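Side-chain contact in UL37 (Suid herpesvirus 1, PDB 4K70), which is an inner tegument protein that probably helps control viral trafficking in infected cells, represented here by its N-terminal half: residues V263-S266 with A267-H271. Sequence-based numbering, arbitrary orientation.
Sequences VRVS and AALAH
Val265 and Leu269, one turn apart on helix 260-271, lie side by side and point the same way, with CG1 of Val265 3.7 Å from CD1 of Leu269. The valine's CG1 is anti to its own backbone N (chi1 170°), which turns that methyl toward the leucine. Branched apolar chains suit this flank, since Val265 also touches Leu213 of helix 208-223 and Leu269 meets Phe235 and Ala239 of helix 229-240.

Beside them Arg264 reaches forward along the helix, toward its C-terminal end. With CG anti to the backbone N and a bend at chi2 (-92°), NH1 comes 3.4 Å from CB of Ala268, a methyl that approaches the guanidinium obliquely; its small size leaves room for that broad group while it packs on Leu216 and Phe235. The buried charge is met by a salt bridge from NE to Asp220 and a hydrogen bond from NH2 to the carbonyl of Ala274.

Backbone bonds join Ala267, Leu269 and Ala270 to the carbonyls of Val263, Val265 and Ser266, whereas Ala268 N to Arg264 O is weak at 3.3 Å. Ser266, small enough for its buried site, shares OG between the carbonyls of Glu262 and Arg286. At the exposed end, His271 N bonds only weakly to Ala267 O and Ala268 O; its imidazole suits the place because ND1 gives Ala267 O a second donor (3.0 Å), on a lone pair in the carbonyl plane, with the oxygen 14° out of the ring plane. These i to i+4 bonds are those of an alpha-helix, here its C-terminal turn, with one flank packed on helices 208-223 and 229-240.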
loop_
_atom_site.group_PDB
_atom_site.type_symbol
_atom_site.label_atom_id
_atom_site.label_comp_id
_atom_site.label_asym_id
_atom_site.label_seq_id
_atom_site.Cartn_x
_atom_site.Cartn_y
_atom_site.Cartn_z
ATOM N N VAL A 263 1.688 -15.493 30.348
ATOM C CA VAL A 263 2.824 -16.410 30.343
ATOM C C VAL A 263 3.979 -15.830 29.528
ATOM O O VAL A 263 5.126 -15.838 29.975
ATOM C CB VAL A 263 2.452 -17.798 29.812
ATOM C CG1 VAL A 263 3.709 -18.613 29.538
ATOM C CG2 VAL A 263 1.553 -18.517 30.815
ATOM N N ARG A 264 3.668 -15.305 28.348
ATOM C CA ARG A 264 4.691 -14.735 27.480
ATOM C C ARG A 264 5.390 -13.562 28.150
ATOM O O ARG A 264 6.610 -13.452 28.096
ATOM C CB ARG A 264 4.091 -14.311 26.136
ATOM C CG ARG A 264 5.106 -13.800 25.140
ATOM C CD ARG A 264 5.294 -12.285 25.223
ATOM N NE ARG A 264 6.314 -11.852 24.267
ATOM C CZ ARG A 264 7.622 -11.967 24.477
ATOM N NH1 ARG A 264 8.065 -12.463 25.624
ATOM N NH2 ARG A 264 8.489 -11.569 23.558
ATOM N N VAL A 265 4.615 -12.692 28.795
ATOM C CA VAL A 265 5.180 -11.517 29.456
ATOM C C VAL A 265 5.990 -11.920 30.693
ATOM O O VAL A 265 7.124 -11.456 30.890
ATOM C CB VAL A 265 4.068 -10.482 29.828
ATOM C CG1 VAL A 265 4.625 -9.394 30.718
ATOM C CG2 VAL A 265 3.472 -9.879 28.561
ATOM N N SER A 266 5.406 -12.793 31.512
ATOM C CA SER A 266 6.052 -13.259 32.738
ATOM C C SER A 266 7.380 -13.954 32.457
ATOM O O SER A 266 8.363 -13.752 33.170
ATOM C CB SER A 266 5.130 -14.217 33.496
ATOM O OG SER A 266 4.010 -13.526 34.011
ATOM N N ALA A 267 7.400 -14.776 31.418
ATOM C CA ALA A 267 8.596 -15.520 31.043
ATOM C C ALA A 267 9.737 -14.581 30.651
ATOM O O ALA A 267 10.881 -14.778 31.053
ATOM C CB ALA A 267 8.278 -16.461 29.907
ATOM N N ALA A 268 9.423 -13.552 29.870
ATOM C CA ALA A 268 10.439 -12.587 29.471
ATOM C C ALA A 268 10.911 -11.778 30.674
ATOM O O ALA A 268 12.099 -11.519 30.825
ATOM C CB ALA A 268 9.912 -11.669 28.369
ATOM N N LEU A 269 9.982 -11.384 31.541
ATOM C CA LEU A 269 10.372 -10.607 32.704
ATOM C C LEU A 269 11.203 -11.444 33.676
ATOM O O LEU A 269 12.150 -10.939 34.277
ATOM C CB LEU A 269 9.151 -9.991 33.400
ATOM C CG LEU A 269 8.496 -8.808 32.682
ATOM C CD1 LEU A 269 7.122 -8.497 33.264
ATOM C CD2 LEU A 269 9.388 -7.564 32.733
ATOM N N ALA A 270 10.845 -12.717 33.822
ATOM C CA ALA A 270 11.534 -13.612 34.753
ATOM C C ALA A 270 12.957 -13.901 34.293
ATOM O O ALA A 270 13.828 -14.201 35.101
ATOM C CB ALA A 270 10.758 -14.917 34.920
ATOM N N HIS A 271 13.190 -13.804 32.989
ATOM C CA HIS A 271 14.499 -14.113 32.423
ATOM C C HIS A 271 15.279 -12.886 31.983
ATOM O O HIS A 271 16.449 -12.992 31.622
ATOM C CB HIS A 271 14.356 -15.077 31.243
ATOM C CG HIS A 271 14.051 -16.481 31.653
ATOM N ND1 HIS A 271 12.786 -16.894 32.014
ATOM C CD2 HIS A 271 14.851 -17.566 31.783
ATOM C CE1 HIS A 271 12.817 -18.175 32.339
ATOM N NE2 HIS A 271 14.058 -18.605 32.207
#